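Local coordinates for protein arginine kinase (Anthopleura japonica, PDB 4RF6) that catalyses the reversible transfer of phosphate from ATP to L-arginine, as a single chain carrying two tandem phosphagen kinase repeats, at residues K293-K298 with E360-A365; V417-S422 with G550-E555; N502-I507 with N560-E565. All coordinates share one frame; numbering follows the deposited sequence.

Followed from the N terminus, the chain first closes contact 1 inside the first repeat, where 360-365 of the long helix 344-370 returns to the end of strand 286-293. That helix then carries the chain into the second repeat. Contact 2 opens at 417-422 and contact 3 opens at 502-507. Contact 2 closes at 550-555 before contact 3 closes at 560-565, so these two loops cross, while contact 1 precedes both in series. Contact 2 ties the second repeat's N-terminal helical part to its catalytic part; contact 3 fastens helix 501-516 to the loop before strand 568-572. The two touch where Gly-550 N meets Asn-560 OD1 at 2.8 Å.

Contact 1: K293-K298 with E360-A365; sequences KIPHAK and ELEKEA
Glu-362 leaves its helix with CG anti to the backbone N (chi1 -171°) and then bends at chi2 (69°), which sets CD toward His-296 and Ala-297. Both carboxylate oxygens are engaged there. OE1 meets the backbone: Ala-297 N donates to Glu-362 OE1 at 3.1 Å, nearly along the C-O axis, and His-296 N adds a weak bond to the same Glu-362 OE1 at 3.0 Å. A carboxylate from a residue remote in sequence thus serves two successive amides, of His-296 and Ala-297, in the weakly bonded helical turn. OE2 takes the side chain: His-296 ND1 donates to Glu-362 OE2 in a nearly straight His-carboxylate hydrogen bond, modelled at a very short 2.4 Å, a value that is doubtful. The oxygen approaches the imidazole edge near the ring plane, although ring and carboxylate planes stand 41° apart. Pro-295 CD adds a carbon-to-oxygen contact to this polar centre, 3.4 Å from Glu-362 OE2. The other ring nitrogen, His-296 NE2, makes a weak hydrogen bond to Lys-369 NZ.

Carbon contacts flank the carboxylate. Ala-365 CB sits 3.6 Å from His-296 CB, and in apolar packing Ala-297 CB meets Leu-361 CB at 3.7 Å. Lys-293 O, buried against Glu-362 CG, has no hydrogen-bonding partner in the model.

The contact therefore lays the chain leaving strand 286-293 against one side of helix 344-370. Phe-303 of helix 303-310 and Tyr-332 of strand 331-336 pack on Ile-294, while Ile-306 of helix 303-310 touches Leu-361.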
loop_
_atom_site.group_PDB
_atom_site.type_symbol
_atom_site.label_atom_id
_atom_site.label_comp_id
_atom_site.label_asym_id
_atom_site.label_seq_id
_atom_site.Cartn_x
_atom_site.Cartn_y
_atom_site.Cartn_z
ATOM N N LYS A 293 7.060 -7.303 -8.741
ATOM C CA LYS A 293 6.376 -7.981 -9.837
ATOM C C LYS A 293 7.338 -8.215 -10.990
ATOM O O LYS A 293 7.677 -7.284 -11.727
ATOM C CB LYS A 293 5.187 -7.148 -10.314
ATOM C CG LYS A 293 4.393 -7.765 -11.455
ATOM C CD LYS A 293 2.992 -7.174 -11.489
ATOM C CE LYS A 293 2.070 -7.923 -12.445
ATOM N NZ LYS A 293 2.400 -7.686 -13.876
ATOM N N ILE A 294 7.783 -9.458 -11.137
ATOM C CA ILE A 294 8.769 -9.806 -12.155
ATOM C C ILE A 294 8.439 -11.109 -12.908
ATOM O O ILE A 294 9.252 -12.037 -12.931
ATOM C CB ILE A 294 10.185 -9.892 -11.532
ATOM C CG1 ILE A 294 10.150 -10.707 -10.237
ATOM C CG2 ILE A 294 10.740 -8.497 -11.241
ATOM C CD1 ILE A 294 11.517 -10.893 -9.578
ATOM N N PRO A 295 7.252 -11.177 -13.550
ATOM C CA PRO A 295 6.909 -12.435 -14.229
ATOM C C PRO A 295 7.809 -12.734 -15.431
ATOM O O PRO A 295 7.974 -13.900 -15.788
ATOM C CB PRO A 295 5.462 -12.207 -14.688
ATOM C CG PRO A 295 5.328 -10.736 -14.809
ATOM C CD PRO A 295 6.200 -10.155 -13.724
ATOM N N HIS A 296 8.384 -11.700 -16.037
ATOM C CA HIS A 296 9.276 -11.889 -17.176
ATOM C C HIS A 296 10.665 -12.359 -16.745
ATOM O O HIS A 296 11.235 -13.273 -17.341
ATOM C CB HIS A 296 9.409 -10.594 -17.986
ATOM C CG HIS A 296 8.132 -10.134 -18.617
ATOM N ND1 HIS A 296 7.395 -9.081 -18.119
ATOM C CD2 HIS A 296 7.467 -10.578 -19.709
ATOM C CE1 HIS A 296 6.329 -8.897 -18.878
ATOM N NE2 HIS A 296 6.349 -9.793 -19.849
ATOM N N ALA A 297 11.208 -11.722 -15.712
ATOM C CA ALA A 297 12.535 -12.063 -15.209
ATOM C C ALA A 297 12.582 -13.506 -14.701
ATOM O O ALA A 297 13.634 -14.151 -14.725
ATOM C CB ALA A 297 12.959 -11.090 -14.112
ATOM N N LYS A 298 11.433 -14.000 -14.247
ATOM C CA LYS A 298 11.293 -15.369 -13.751
ATOM C C LYS A 298 11.628 -16.407 -14.825
ATOM O O LYS A 298 12.204 -17.460 -14.535
ATOM C CB LYS A 298 9.865 -15.580 -13.235
ATOM C CG LYS A 298 9.540 -16.998 -12.770
ATOM C CD LYS A 298 10.533 -17.503 -11.730
ATOM C CE LYS A 298 10.073 -18.820 -11.111
ATOM N NZ LYS A 298 9.550 -19.771 -12.135
ATOM N N GLU A 360 15.953 -4.830 -13.534
ATOM C CA GLU A 360 16.501 -4.495 -14.847
ATOM C C GLU A 360 16.202 -5.570 -15.893
ATOM O O GLU A 360 16.066 -5.271 -17.083
ATOM C CB GLU A 360 18.004 -4.224 -14.755
ATOM C CG GLU A 360 18.346 -2.901 -14.079
ATOM C CD GLU A 360 17.919 -1.695 -14.903
ATOM O OE1 GLU A 360 17.901 -1.801 -16.148
ATOM O OE2 GLU A 360 17.600 -0.641 -14.308
ATOM N N LEU A 361 16.090 -6.815 -15.438
ATOM C CA LEU A 361 15.667 -7.921 -16.296
ATOM C C LEU A 361 14.225 -7.738 -16.760
ATOM O O LEU A 361 13.920 -7.890 -17.946
ATOM C CB LEU A 361 15.788 -9.258 -15.561
ATOM C CG LEU A 361 17.127 -9.990 -15.478
ATOM C CD1 LEU A 361 16.899 -11.411 -14.980
ATOM C CD2 LEU A 361 17.846 -10.001 -16.826
ATOM N N GLU A 362 13.336 -7.430 -15.817
ATOM C CA GLU A 362 11.936 -7.164 -16.136
ATOM C C GLU A 362 11.825 -5.982 -17.103
ATOM O O GLU A 362 11.046 -6.020 -18.060
ATOM C CB GLU A 362 11.140 -6.883 -14.854
ATOM C CG GLU A 362 9.625 -6.797 -15.051
ATOM C CD GLU A 362 9.004 -8.136 -15.389
ATOM O OE1 GLU A 362 9.643 -9.170 -15.108
ATOM O OE2 GLU A 362 7.879 -8.156 -15.936
ATOM N N LYS A 363 12.619 -4.943 -16.858
ATOM C CA LYS A 363 12.591 -3.739 -17.690
ATOM C C LYS A 363 13.079 -3.993 -19.120
ATOM O O LYS A 363 12.531 -3.433 -20.080
ATOM C CB LYS A 363 13.402 -2.615 -17.038
ATOM C CG LYS A 363 12.711 -1.964 -15.851
ATOM C CD LYS A 363 13.691 -1.228 -14.946
ATOM C CE LYS A 363 14.358 -0.063 -15.659
ATOM N NZ LYS A 363 15.222 0.726 -14.732
ATOM N N GLU A 364 14.112 -4.824 -19.257
ATOM C CA GLU A 364 14.639 -5.197 -20.569
ATOM C C GLU A 364 13.564 -5.911 -21.366
ATOM O O GLU A 364 13.365 -5.642 -22.544
ATOM C CB GLU A 364 15.840 -6.138 -20.428
ATOM C CG GLU A 364 17.168 -5.485 -20.071
ATOM C CD GLU A 364 18.285 -6.509 -19.957
ATOM O OE1 GLU A 364 18.121 -7.620 -20.503
ATOM O OE2 GLU A 364 19.314 -6.210 -19.315
ATOM N N ALA A 365 12.879 -6.833 -20.703
ATOM C CA ALA A 365 11.832 -7.625 -21.334
ATOM C C ALA A 365 10.687 -6.738 -21.804
ATOM O O ALA A 365 10.134 -6.937 -22.891
ATOM C CB ALA A 365 11.323 -8.676 -20.374
#

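Contact 2: V417-S422 with G550-E555; sequences VENLDS and GDRFLE
Arg-552 and Asp-421 meet tip to tip in an end-on, two-pronged salt bridge that joins the N-terminal helical part of the second phosphagen kinase repeat to its catalytic part. Arg-552 NH1 reaches Asp-421 OD1 at 2.8 Å, and Arg-552 NH2 reaches Asp-421 OD2 at 3.2 Å. Each carboxylate oxygen is met on its syn side by a nearly straight bond, and the two flat groups lie within 13° of one plane, which identifies a well-formed pair rather than a loose charge contact. In Arg-552, chi1 (62°) sets CG between the backbone N and the carbonyl carbon, and the span comes from the chain being extended from CG to NE; Asp-421 CG takes the same kind of position (chi1 75°) on the type I turn from Asn-419 to Ser-422. Both residues are exposed and touch crystal neighbours.

Asn-419, the first residue past helix 409-418 to leave helical phi/psi, supplies the buried half. Asn-419 OD1 accepts a second bond from Arg-552 NH1 at 3.2 Å, with the donor tilted from the carbonyl plane. Asn-419 ND2 makes a weak bond to Arg-552 O at 3.3 Å, but its stronger partner is Ser-415 O, consistent with the amide being held in this orientation. Asn-419 CB packs obliquely on Phe-553 CE1 at 3.6 Å. One residue before Arg-552, Asp-551 N-caps helix 552-557, Asp-551 OD1 accepting from Phe-553 N at 2.9 Å and from Leu-554 N at 3.2 Å. Phe-553 CZ rests 3.3 Å above the guanidinium plane of Arg-552, offset toward the rim.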
loop_
_atom_site.group_PDB
_atom_site.type_symbol
_atom_site.label_atom_id
_atom_site.label_comp_id
_atom_site.label_asym_id
_atom_site.label_seq_id
_atom_site.Cartn_x
_atom_site.Cartn_y
_atom_site.Cartn_z
ATOM N N VAL A 417 -4.195 -0.744 -25.007
ATOM C CA VAL A 417 -3.524 -1.908 -25.578
ATOM C C VAL A 417 -3.899 -3.177 -24.799
ATOM O O VAL A 417 -4.121 -4.235 -25.398
ATOM C CB VAL A 417 -1.991 -1.712 -25.643
ATOM C CG1 VAL A 417 -1.286 -3.010 -26.013
ATOM C CG2 VAL A 417 -1.637 -0.632 -26.653
ATOM N N GLU A 418 -3.994 -3.067 -23.472
ATOM C CA GLU A 418 -4.390 -4.207 -22.639
ATOM C C GLU A 418 -5.897 -4.462 -22.676
ATOM O O GLU A 418 -6.348 -5.605 -22.575
ATOM C CB GLU A 418 -3.928 -4.018 -21.189
ATOM C CG GLU A 418 -2.420 -4.099 -20.993
ATOM C CD GLU A 418 -1.839 -5.459 -21.364
ATOM O OE1 GLU A 418 -2.558 -6.475 -21.252
ATOM O OE2 GLU A 418 -0.658 -5.503 -21.763
ATOM N N ASN A 419 -6.673 -3.392 -22.813
ATOM C CA ASN A 419 -8.120 -3.510 -22.902
ATOM C C ASN A 419 -8.634 -3.098 -24.285
ATOM O O ASN A 419 -9.047 -1.956 -24.488
ATOM C CB ASN A 419 -8.796 -2.682 -21.805
ATOM C CG ASN A 419 -8.364 -3.099 -20.407
ATOM O OD1 ASN A 419 -8.916 -4.038 -19.828
ATOM N ND2 ASN A 419 -7.370 -2.403 -19.861
ATOM N N LEU A 420 -8.616 -4.047 -25.219
ATOM C CA LEU A 420 -8.976 -3.809 -26.620
ATOM C C LEU A 420 -10.362 -3.188 -26.785
ATOM O O LEU A 420 -10.633 -2.503 -27.775
ATOM C CB LEU A 420 -8.908 -5.120 -27.407
ATOM C CG LEU A 420 -7.581 -5.876 -27.398
ATOM C CD1 LEU A 420 -7.793 -7.373 -27.220
ATOM C CD2 LEU A 420 -6.831 -5.610 -28.680
ATOM N N ASP A 421 -11.230 -3.428 -25.807
ATOM C CA ASP A 421 -12.607 -2.954 -25.857
ATOM C C ASP A 421 -12.786 -1.582 -25.205
ATOM O O ASP A 421 -13.909 -1.185 -24.882
ATOM C CB ASP A 421 -13.528 -3.958 -25.165
ATOM C CG ASP A 421 -13.410 -3.904 -23.650
ATOM O OD1 ASP A 421 -12.278 -4.019 -23.130
ATOM O OD2 ASP A 421 -14.452 -3.723 -22.983
ATOM N N SER A 422 -11.685 -0.866 -24.994
ATOM C CA SER A 422 -11.769 0.483 -24.442
ATOM C C SER A 422 -12.383 1.407 -25.489
ATOM O O SER A 422 -12.290 1.138 -26.691
ATOM C CB SER A 422 -10.382 1.008 -24.059
ATOM O OG SER A 422 -9.539 -0.022 -23.577
ATOM N N GLY A 550 -9.818 0.669 -8.490
ATOM C CA GLY A 550 -10.247 0.955 -9.848
ATOM C C GLY A 550 -10.413 -0.295 -10.682
ATOM O O GLY A 550 -9.813 -1.334 -10.383
ATOM N N ASP A 551 -11.213 -0.198 -11.741
ATOM C CA ASP A 551 -11.421 -1.340 -12.626
ATOM C C ASP A 551 -10.199 -1.637 -13.497
ATOM O O ASP A 551 -9.159 -0.993 -13.351
ATOM C CB ASP A 551 -12.684 -1.160 -13.477
ATOM C CG ASP A 551 -12.605 0.026 -14.430
ATOM O OD1 ASP A 551 -11.497 0.425 -14.857
ATOM O OD2 ASP A 551 -13.683 0.553 -14.769
ATOM N N ARG A 552 -10.334 -2.600 -14.410
ATOM C CA ARG A 552 -9.217 -3.038 -15.248
ATOM C C ARG A 552 -8.668 -1.929 -16.149
ATOM O O ARG A 552 -7.517 -1.993 -16.584
ATOM C CB ARG A 552 -9.626 -4.236 -16.110
ATOM C CG ARG A 552 -10.754 -3.931 -17.092
ATOM C CD ARG A 552 -11.305 -5.195 -17.751
ATOM N NE ARG A 552 -12.659 -4.985 -18.266
ATOM C CZ ARG A 552 -12.958 -4.739 -19.540
ATOM N NH1 ARG A 552 -12.002 -4.678 -20.463
ATOM N NH2 ARG A 552 -14.225 -4.561 -19.892
ATOM N N PHE A 553 -9.490 -0.931 -16.452
ATOM C CA PHE A 553 -9.033 0.164 -17.304
ATOM C C PHE A 553 -8.084 1.047 -16.507
ATOM O O PHE A 553 -7.025 1.437 -16.998
ATOM C CB PHE A 553 -10.214 0.977 -17.840
ATOM C CG PHE A 553 -11.160 0.179 -18.693
ATOM C CD1 PHE A 553 -10.824 -0.154 -19.999
ATOM C CD2 PHE A 553 -12.383 -0.236 -18.187
ATOM C CE1 PHE A 553 -11.690 -0.892 -20.782
ATOM C CE2 PHE A 553 -13.256 -0.974 -18.963
ATOM C CZ PHE A 553 -12.913 -1.304 -20.262
ATOM N N LEU A 554 -8.471 1.343 -15.270
ATOM C CA LEU A 554 -7.620 2.092 -14.349
ATOM C C LEU A 554 -6.384 1.295 -13.927
ATOM O O LEU A 554 -5.279 1.842 -13.832
ATOM C CB LEU A 554 -8.432 2.526 -13.126
ATOM C CG LEU A 554 -9.551 3.501 -13.496
ATOM C CD1 LEU A 554 -10.385 3.932 -12.294
ATOM C CD2 LEU A 554 -8.962 4.710 -14.195
ATOM N N GLU A 555 -6.573 0.005 -13.667
ATOM C CA GLU A 555 -5.460 -0.876 -13.327
ATOM C C GLU A 555 -4.368 -0.827 -14.390
ATOM O O GLU A 555 -3.182 -0.664 -14.076
ATOM C CB GLU A 555 -5.955 -2.316 -13.138
ATOM C CG GLU A 555 -4.841 -3.319 -12.854
ATOM C CD GLU A 555 -4.174 -3.107 -11.502
ATOM O OE1 GLU A 555 -4.861 -2.684 -10.550
ATOM O OE2 GLU A 555 -2.958 -3.368 -11.396
#

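Contact 3: N502-I507 with N560-E565; sequences NERLDI and NKLWPE
The backbone O of Lys-561 lies over one face of the Arg-504 guanidinium, 3.5 Å above its centre. No direct hydrogen bond spans the segments. Arg-504 leaves helix 501-516 with CG anti to the backbone N (chi1 -178°). Arg-504 CD lies 3.1 Å from Glu-565 O, and a bend at chi3 (-62°) places NE. Leu-562 CD1 lies obliquely, 4.0 Å from Arg-504 NH1. Crossing Glu-565 at a slant, Leu-505 CD2 touches Glu-565 CG at 3.7 Å.

A water bridges the two polar ends: it accepts from Arg-504 NH1 at 3.0 Å, at the guanidinium edge, and donates to Glu-565 OE1 at 2.8 Å. That oxygen also forms a salt bridge with Arg-501.

Farther out, a type II turn from Asn-560 to Trp-563 and a cis peptide before Pro-564 shape the loop, while Arg-567 NH1 donates to both Lys-561 O and Glu-565 O. Leu-562 and Glu-565 also touch Lys-242 of the first repeat, placing the loop at the junction of the repeats.

Arg-504 thus meets carbonyl oxygens already hydrogen-bonded to Arg-567, and its coupling to Glu-565 is water-mediated; their opposite charges would probably still attract.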
loop_
_atom_site.group_PDB
_atom_site.type_symbol
_atom_site.label_atom_id
_atom_site.label_comp_id
_atom_site.label_asym_id
_atom_site.label_seq_id
_atom_site.Cartn_x
_atom_site.Cartn_y
_atom_site.Cartn_z
ATOM N N ASN A 502 5.482 9.153 -3.054
ATOM C CA ASN A 502 5.564 10.353 -2.223
ATOM C C ASN A 502 4.643 11.479 -2.687
ATOM O O ASN A 502 4.070 12.192 -1.864
ATOM C CB ASN A 502 7.014 10.840 -2.116
ATOM C CG ASN A 502 7.887 9.895 -1.312
ATOM O OD1 ASN A 502 7.397 9.167 -0.448
ATOM N ND2 ASN A 502 9.187 9.900 -1.593
ATOM N N GLU A 503 4.500 11.644 -4.000
ATOM C CA GLU A 503 3.533 12.609 -4.532
ATOM C C GLU A 503 2.114 12.329 -4.032
ATOM O O GLU A 503 1.419 13.232 -3.558
ATOM C CB GLU A 503 3.524 12.588 -6.060
ATOM C CG GLU A 503 4.733 13.202 -6.744
ATOM C CD GLU A 503 4.605 13.144 -8.260
ATOM O OE1 GLU A 503 4.384 14.202 -8.883
ATOM O OE2 GLU A 503 4.708 12.031 -8.820
ATOM N N ARG A 504 1.678 11.079 -4.150
ATOM C CA ARG A 504 0.316 10.717 -3.748
ATOM C C ARG A 504 0.089 10.995 -2.263
ATOM O O ARG A 504 -0.969 11.497 -1.868
ATOM C CB ARG A 504 0.018 9.244 -4.061
ATOM C CG ARG A 504 -1.411 8.836 -3.710
ATOM C CD ARG A 504 -1.648 7.348 -3.962
ATOM N NE ARG A 504 -1.481 7.010 -5.373
ATOM C CZ ARG A 504 -0.421 6.390 -5.873
ATOM N NH1 ARG A 504 0.574 6.031 -5.074
ATOM N NH2 ARG A 504 -0.353 6.126 -7.172
ATOM N N LEU A 505 1.088 10.664 -1.447
ATOM C CA LEU A 505 1.035 10.929 -0.014
ATOM C C LEU A 505 1.035 12.432 0.271
ATOM O O LEU A 505 0.354 12.888 1.186
ATOM C CB LEU A 505 2.211 10.263 0.710
ATOM C CG LEU A 505 2.210 8.741 0.838
ATOM C CD1 LEU A 505 3.565 8.246 1.317
ATOM C CD2 LEU A 505 1.123 8.281 1.794
ATOM N N ASP A 506 1.811 13.196 -0.497
ATOM C CA ASP A 506 1.844 14.651 -0.326
ATOM C C ASP A 506 0.492 15.260 -0.669
ATOM O O ASP A 506 0.005 16.146 0.027
ATOM C CB ASP A 506 2.924 15.297 -1.200
ATOM C CG ASP A 506 4.326 15.080 -0.661
ATOM O OD1 ASP A 506 4.459 14.642 0.504
ATOM O OD2 ASP A 506 5.296 15.355 -1.402
ATOM N N ILE A 507 -0.102 14.780 -1.755
ATOM C CA ILE A 507 -1.424 15.233 -2.178
ATOM C C ILE A 507 -2.473 14.959 -1.102
ATOM O O ILE A 507 -3.234 15.854 -0.738
ATOM C CB ILE A 507 -1.830 14.579 -3.514
ATOM C CG1 ILE A 507 -1.003 15.163 -4.659
ATOM C CG2 ILE A 507 -3.316 14.762 -3.776
ATOM C CD1 ILE A 507 -0.980 14.310 -5.922
ATOM N N ASN A 560 -4.113 2.370 -10.092
ATOM C CA ASN A 560 -4.363 1.646 -8.841
ATOM C C ASN A 560 -3.137 1.407 -7.956
ATOM O O ASN A 560 -3.228 0.678 -6.968
ATOM C CB ASN A 560 -5.023 0.293 -9.124
ATOM C CG ASN A 560 -6.495 0.409 -9.447
ATOM O OD1 ASN A 560 -7.161 1.368 -9.049
ATOM N ND2 ASN A 560 -7.023 -0.591 -10.152
ATOM N N LYS A 561 -2.002 2.004 -8.311
ATOM C CA LYS A 561 -0.729 1.706 -7.645
ATOM C C LYS A 561 -0.788 1.917 -6.136
ATOM O O LYS A 561 -1.312 2.929 -5.663
ATOM C CB LYS A 561 0.420 2.538 -8.233
ATOM C CG LYS A 561 0.732 2.279 -9.706
ATOM C CD LYS A 561 2.089 2.876 -10.089
ATOM C CE LYS A 561 2.258 3.018 -11.601
ATOM N NZ LYS A 561 1.594 4.254 -12.110
ATOM N N LEU A 562 -0.262 0.939 -5.395
ATOM C CA LEU A 562 -0.151 1.010 -3.937
ATOM C C LEU A 562 -1.496 1.129 -3.211
ATOM O O LEU A 562 -1.556 1.658 -2.097
ATOM C CB LEU A 562 0.773 2.160 -3.523
ATOM C CG LEU A 562 2.172 2.181 -4.139
ATOM C CD1 LEU A 562 3.023 3.248 -3.453
ATOM C CD2 LEU A 562 2.860 0.809 -4.071
ATOM N N TRP A 563 -2.563 0.633 -3.833
ATOM C CA TRP A 563 -3.893 0.674 -3.224
ATOM C C TRP A 563 -3.883 0.087 -1.820
ATOM O O TRP A 563 -3.300 -0.976 -1.595
ATOM C CB TRP A 563 -4.901 -0.095 -4.076
ATOM C CG TRP A 563 -6.299 0.165 -3.647
ATOM C CD1 TRP A 563 -7.048 -0.571 -2.767
ATOM C CD2 TRP A 563 -7.117 1.260 -4.053
ATOM N NE1 TRP A 563 -8.288 0.003 -2.611
ATOM C CE2 TRP A 563 -8.355 1.131 -3.392
ATOM C CE3 TRP A 563 -6.925 2.338 -4.921
ATOM C CZ2 TRP A 563 -9.396 2.040 -3.573
ATOM C CZ3 TRP A 563 -7.956 3.239 -5.098
ATOM C CH2 TRP A 563 -9.176 3.083 -4.431
ATOM N N PRO A 564 -4.541 0.763 -0.863
ATOM C CA PRO A 564 -5.298 2.017 -0.937
ATOM C C PRO A 564 -4.551 3.205 -0.338
ATOM O O PRO A 564 -5.191 4.159 0.110
ATOM C CB PRO A 564 -6.501 1.716 -0.049
ATOM C CG PRO A 564 -5.893 0.859 1.058
ATOM C CD PRO A 564 -4.763 0.072 0.422
ATOM N N GLU A 565 -3.224 3.144 -0.317
ATOM C CA GLU A 565 -2.427 4.195 0.305
ATOM C C GLU A 565 -2.695 5.551 -0.327
ATOM O O GLU A 565 -2.692 5.680 -1.552
ATOM C CB GLU A 565 -0.938 3.862 0.213
ATOM C CG GLU A 565 -0.015 4.929 0.788
ATOM C CD GLU A 565 1.438 4.483 0.835
ATOM O OE1 GLU A 565 2.146 4.634 -0.183
ATOM O OE2 GLU A 565 1.868 3.983 1.894
HETATM O O HOH W 1 1.337 6.425 -2.192
#